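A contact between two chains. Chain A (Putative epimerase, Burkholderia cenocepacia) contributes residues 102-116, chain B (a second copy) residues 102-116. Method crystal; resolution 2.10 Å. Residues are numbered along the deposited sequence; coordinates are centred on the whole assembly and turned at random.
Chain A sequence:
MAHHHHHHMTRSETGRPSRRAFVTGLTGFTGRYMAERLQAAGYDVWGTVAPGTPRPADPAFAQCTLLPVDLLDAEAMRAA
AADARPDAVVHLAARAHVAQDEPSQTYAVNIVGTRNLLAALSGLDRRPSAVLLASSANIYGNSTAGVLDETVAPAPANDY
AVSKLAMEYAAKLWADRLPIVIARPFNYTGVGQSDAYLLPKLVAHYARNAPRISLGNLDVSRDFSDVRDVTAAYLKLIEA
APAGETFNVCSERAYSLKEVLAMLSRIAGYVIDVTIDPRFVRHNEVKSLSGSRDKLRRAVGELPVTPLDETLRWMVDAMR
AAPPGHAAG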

# COMPACT_ATOMS: atom_id res chain seq x y z
N GLU A 102 6.17 -10.79 -12.21
CA GLU A 102 6.62 -10.85 -10.83
C GLU A 102 5.98 -9.76 -10.00
O GLU A 102 6.06 -8.57 -10.35
CB GLU A 102 8.15 -10.74 -10.75
N PRO A 103 5.33 -10.15 -8.89
CA PRO A 103 4.67 -9.19 -7.99
C PRO A 103 5.67 -8.15 -7.50
O PRO A 103 5.34 -6.97 -7.41
CB PRO A 103 4.17 -10.06 -6.82
CG PRO A 103 4.18 -11.46 -7.34
CD PRO A 103 5.25 -11.53 -8.39
N SER A 104 6.90 -8.59 -7.24
CA SER A 104 7.93 -7.71 -6.71
C SER A 104 8.23 -6.51 -7.61
O SER A 104 8.50 -5.41 -7.12
CB SER A 104 9.21 -8.50 -6.45
OG SER A 104 9.82 -8.82 -7.68
N GLN A 105 8.22 -6.71 -8.93
CA GLN A 105 8.48 -5.62 -9.86
C GLN A 105 7.30 -4.64 -9.95
O GLN A 105 7.48 -3.43 -10.10
CB GLN A 105 8.82 -6.17 -11.24
CG GLN A 105 10.31 -6.44 -11.42
CD GLN A 105 11.15 -5.17 -11.22
OE1 GLN A 105 11.67 -4.92 -10.12
NE2 GLN A 105 11.29 -4.37 -12.28
N THR A 106 6.10 -5.19 -9.83
CA THR A 106 4.87 -4.42 -9.80
C THR A 106 4.86 -3.46 -8.61
O THR A 106 4.58 -2.28 -8.78
CB THR A 106 3.64 -5.34 -9.73
OG1 THR A 106 3.56 -6.11 -10.93
CG2 THR A 106 2.36 -4.52 -9.56
N TYR A 107 5.18 -3.98 -7.43
CA TYR A 107 5.26 -3.10 -6.25
C TYR A 107 6.42 -2.09 -6.36
O TYR A 107 6.24 -0.90 -6.10
CB TYR A 107 5.38 -3.93 -4.97
CG TYR A 107 4.07 -4.62 -4.62
CD1 TYR A 107 2.96 -3.88 -4.21
CD2 TYR A 107 3.94 -6.00 -4.72
CE1 TYR A 107 1.76 -4.50 -3.87
CE2 TYR A 107 2.74 -6.64 -4.40
CZ TYR A 107 1.66 -5.88 -3.97
OH TYR A 107 0.48 -6.49 -3.64
N ALA A 108 7.59 -2.56 -6.78
CA ALA A 108 8.76 -1.68 -6.94
C ALA A 108 8.50 -0.54 -7.94
O ALA A 108 8.63 0.65 -7.59
CB ALA A 108 9.99 -2.48 -7.37
N VAL A 109 8.10 -0.89 -9.16
CA VAL A 109 7.87 0.12 -10.20
C VAL A 109 6.75 1.10 -9.77
O VAL A 109 6.91 2.31 -9.86
CB VAL A 109 7.50 -0.53 -11.55
CG1 VAL A 109 7.03 0.53 -12.52
CG2 VAL A 109 8.69 -1.30 -12.13
N ASN A 110 5.61 0.59 -9.29
CA ASN A 110 4.50 1.48 -8.99
C ASN A 110 4.63 2.30 -7.70
O ASN A 110 4.08 3.40 -7.63
CB ASN A 110 3.18 0.70 -8.99
CG ASN A 110 2.89 0.08 -10.35
OD1 ASN A 110 3.44 0.52 -11.35
ND2 ASN A 110 2.04 -0.95 -10.39
N ILE A 111 5.33 1.78 -6.69
CA ILE A 111 5.54 2.55 -5.46
C ILE A 111 6.86 3.33 -5.48
O ILE A 111 6.87 4.55 -5.33
CB ILE A 111 5.54 1.67 -4.19
CG1 ILE A 111 4.24 0.89 -4.07
CG2 ILE A 111 5.77 2.52 -2.95
CD1 ILE A 111 4.29 -0.17 -2.97
N VAL A 112 7.96 2.61 -5.63
CA VAL A 112 9.27 3.24 -5.56
C VAL A 112 9.55 4.07 -6.83
O VAL A 112 10.09 5.15 -6.72
CB VAL A 112 10.38 2.19 -5.31
CG1 VAL A 112 11.80 2.85 -5.33
CG2 VAL A 112 10.13 1.51 -3.98
N GLY A 113 9.14 3.59 -8.00
CA GLY A 113 9.29 4.36 -9.23
C GLY A 113 8.57 5.71 -9.11
O GLY A 113 9.10 6.75 -9.50
N THR A 114 7.36 5.69 -8.57
CA THR A 114 6.62 6.93 -8.32
C THR A 114 7.34 7.79 -7.28
O THR A 114 7.45 9.00 -7.43
CB THR A 114 5.20 6.62 -7.85
OG1 THR A 114 4.54 5.85 -8.87
CG2 THR A 114 4.42 7.92 -7.61
N ARG A 115 7.84 7.16 -6.23
CA ARG A 115 8.58 7.90 -5.23
C ARG A 115 9.83 8.56 -5.84
O ARG A 115 10.14 9.72 -5.53
CB ARG A 115 8.97 6.98 -4.06
CG ARG A 115 9.48 7.75 -2.84
CD ARG A 115 10.08 6.85 -1.78
NE ARG A 115 10.46 7.63 -0.61
CZ ARG A 115 11.59 8.33 -0.50
NH1 ARG A 115 12.46 8.34 -1.50
NH2 ARG A 115 11.85 9.02 0.60
N ASN A 116 10.53 7.85 -6.72
CA ASN A 116 11.70 8.44 -7.38
C ASN A 116 11.34 9.67 -8.18
O ASN A 116 12.08 10.66 -8.17
CB ASN A 116 12.37 7.43 -8.30
CG ASN A 116 13.05 6.32 -7.54
OD1 ASN A 116 13.30 6.44 -6.35
ND2 ASN A 116 13.37 5.25 -8.24
N GLU B 102 16.84 2.53 3.25
CA GLU B 102 16.35 2.77 1.90
C GLU B 102 14.90 2.35 1.78
O GLU B 102 14.55 1.21 2.11
CB GLU B 102 17.21 2.02 0.87
N PRO B 103 14.03 3.27 1.31
CA PRO B 103 12.60 2.98 1.19
C PRO B 103 12.30 1.76 0.32
O PRO B 103 11.38 1.00 0.63
CB PRO B 103 12.02 4.27 0.57
CG PRO B 103 13.18 5.01 0.02
CD PRO B 103 14.38 4.62 0.83
N SER B 104 13.07 1.54 -0.74
CA SER B 104 12.79 0.41 -1.62
C SER B 104 12.85 -0.91 -0.85
O SER B 104 11.99 -1.78 -1.04
CB SER B 104 13.77 0.35 -2.79
OG SER B 104 15.04 -0.06 -2.35
N GLN B 105 13.81 -1.04 0.07
CA GLN B 105 13.91 -2.28 0.84
C GLN B 105 12.79 -2.38 1.87
O GLN B 105 12.30 -3.48 2.16
CB GLN B 105 15.28 -2.40 1.51
CG GLN B 105 16.34 -3.07 0.63
CD GLN B 105 15.97 -4.51 0.21
OE1 GLN B 105 16.05 -5.44 1.02
NE2 GLN B 105 15.59 -4.69 -1.06
N THR B 106 12.36 -1.24 2.41
CA THR B 106 11.23 -1.20 3.35
C THR B 106 9.94 -1.72 2.72
O THR B 106 9.22 -2.54 3.31
CB THR B 106 11.01 0.23 3.88
OG1 THR B 106 12.13 0.63 4.67
CG2 THR B 106 9.74 0.31 4.73
N TYR B 107 9.63 -1.24 1.52
CA TYR B 107 8.47 -1.72 0.78
C TYR B 107 8.62 -3.19 0.35
O TYR B 107 7.67 -3.96 0.48
CB TYR B 107 8.21 -0.84 -0.43
CG TYR B 107 7.65 0.51 -0.06
CD1 TYR B 107 6.36 0.62 0.44
CD2 TYR B 107 8.40 1.68 -0.23
CE1 TYR B 107 5.81 1.85 0.78
CE2 TYR B 107 7.86 2.93 0.12
CZ TYR B 107 6.56 3.00 0.61
OH TYR B 107 5.99 4.22 0.95
N ALA B 108 9.80 -3.57 -0.14
CA ALA B 108 10.04 -4.96 -0.53
C ALA B 108 9.86 -5.93 0.64
O ALA B 108 9.14 -6.93 0.53
CB ALA B 108 11.45 -5.12 -1.15
N VAL B 109 10.55 -5.67 1.74
CA VAL B 109 10.49 -6.58 2.88
C VAL B 109 9.06 -6.67 3.46
O VAL B 109 8.54 -7.76 3.69
CB VAL B 109 11.51 -6.17 3.98
CG1 VAL B 109 11.35 -7.02 5.23
CG2 VAL B 109 12.95 -6.31 3.46
N ASN B 110 8.43 -5.52 3.69
CA ASN B 110 7.13 -5.54 4.33
C ASN B 110 6.01 -5.99 3.42
O ASN B 110 5.07 -6.64 3.88
CB ASN B 110 6.83 -4.16 4.94
CG ASN B 110 7.82 -3.82 6.05
OD1 ASN B 110 8.41 -4.71 6.63
ND2 ASN B 110 8.01 -2.55 6.32
N ILE B 111 6.11 -5.71 2.13
CA ILE B 111 5.05 -6.19 1.23
C ILE B 111 5.37 -7.55 0.62
O ILE B 111 4.62 -8.51 0.82
CB ILE B 111 4.78 -5.20 0.10
CG1 ILE B 111 4.38 -3.83 0.66
CG2 ILE B 111 3.70 -5.75 -0.81
CD1 ILE B 111 4.28 -2.74 -0.43
N VAL B 112 6.47 -7.63 -0.13
CA VAL B 112 6.79 -8.85 -0.86
C VAL B 112 7.22 -9.95 0.12
O VAL B 112 6.89 -11.11 -0.07
CB VAL B 112 7.89 -8.62 -1.92
CG1 VAL B 112 8.28 -9.94 -2.63
CG2 VAL B 112 7.43 -7.58 -2.94
N GLY B 113 7.94 -9.57 1.18
CA GLY B 113 8.36 -10.51 2.21
C GLY B 113 7.16 -11.19 2.84
O GLY B 113 7.14 -12.41 3.02
N THR B 114 6.15 -10.39 3.15
CA THR B 114 4.91 -10.92 3.69
C THR B 114 4.20 -11.80 2.67
O THR B 114 3.73 -12.88 3.01
CB THR B 114 3.96 -9.78 4.14
OG1 THR B 114 4.62 -8.99 5.14
CG2 THR B 114 2.68 -10.35 4.71
N ARG B 115 4.16 -11.35 1.42
CA ARG B 115 3.53 -12.14 0.36
C ARG B 115 4.22 -13.50 0.20
O ARG B 115 3.54 -14.51 -0.01
CB ARG B 115 3.59 -11.39 -0.98
CG ARG B 115 2.70 -12.01 -2.06
CD ARG B 115 2.95 -11.42 -3.47
NE ARG B 115 1.99 -11.96 -4.44
CZ ARG B 115 2.13 -13.14 -5.03
NH1 ARG B 115 3.19 -13.89 -4.75
NH2 ARG B 115 1.21 -13.57 -5.88
N ASN B 116 5.55 -13.52 0.27
CA ASN B 116 6.30 -14.78 0.19
C ASN B 116 5.92 -15.73 1.32
O ASN B 116 5.80 -16.93 1.11
CB ASN B 116 7.81 -14.54 0.24
CG ASN B 116 8.33 -13.86 -1.01
OD1 ASN B 116 7.67 -13.84 -2.04
ND2 ASN B 116 9.53 -13.31 -0.92

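Two copies of the same helix, residues 103-116 of each chain, lie against each other nearly antiparallel: their N-to-C directions differ by 152°, and their axes come within 10.0 Å. The register pairs the early part of each helix with the late part of the other: S104(A) CA sits 6.1 Å from V112(B) CA, and V112(A) CA sits 6.0 Å from S104(B) CA, so each pairing away from the middle occurs twice. One short sequence therefore supplies both halves of the contact, which covers 574 Å² summed over the two sides. No hydrogen bond crosses between the stretches; shape and apolar chemistry do the work.

At the centre a residue meets its own copy. I111(A) CD1 and I111(B) CD1 touch at 3.6 Å, each isoleucine extending its CD1 with chi2 in t.

The most specific geometry belongs to the CH-pi pairs beside this contact. I111(B) CG2 stands 3.6 Å from the centroid of the six ring atoms of Y107(A), and only 5° off the ring normal; I111(A) CG2 takes the same place over the Y107(B) ring, whose centroid is also 3.6 Å away, at 7°. A methyl group so nearly centred directs its weakly polarised C-H bonds at the pi cloud while gaining close dispersion contact. The isoleucine thus serves two partners, the other isoleucine through CD1 and the tyrosine through CG2, with CD1 also near the ring. Both tyrosine OH groups are hydrogen-bonded elsewhere in the structure, so burying these rings does not leave their polar ends unsatisfied.

Valine and serine make the close backbone approach. V112(B) CG2 packs 3.8 Å from S104(A) CA, and V112(A) CG2 lies 3.7 Å from S104(B) CA. The serine CB points sideways in both copies, and the valine methyl packs against CA, with CB also near: V112(B) CG2 is 4.0 Å from S104(A) CB. The same methyl reaches the tyrosine too: Y107(A) CD2 to V112(B) CG2 is 4.2 Å, and V112(A) CG2 to Y107(B) CD2 is 4.1 Å.

Farther out, arginine and proline meet without a salt bridge. P103(A) CG lies over one face of the R115(B) guanidinium, 3.5 Å from R115(B) CZ; in the other pair, R115(A) CZ is 3.7 Å from P103(B) CG. The flat, delocalised group offers a face to an apolar ring. Its arginine chain is extended, with chi1 through chi3 all t, and NE is hydrogen-bonded elsewhere in both copies.

The backbone bonds stay within each helix. A wider pi-type turn spans 108-113, where G113(A) N donates to A108(A) O at 3.0 Å, and chain B repeats it. An ideal CB on G113(A) would come 2.3 Å from V109(A) O, so the missing side chain suits the local fold rather than the partner. T114(A) OG1 donates to N110(A) O of its own helix at 2.8 Å. The rule is economical: repeat complementary surfaces antiparallel, and keep hydrogen bonds out of the contact itself.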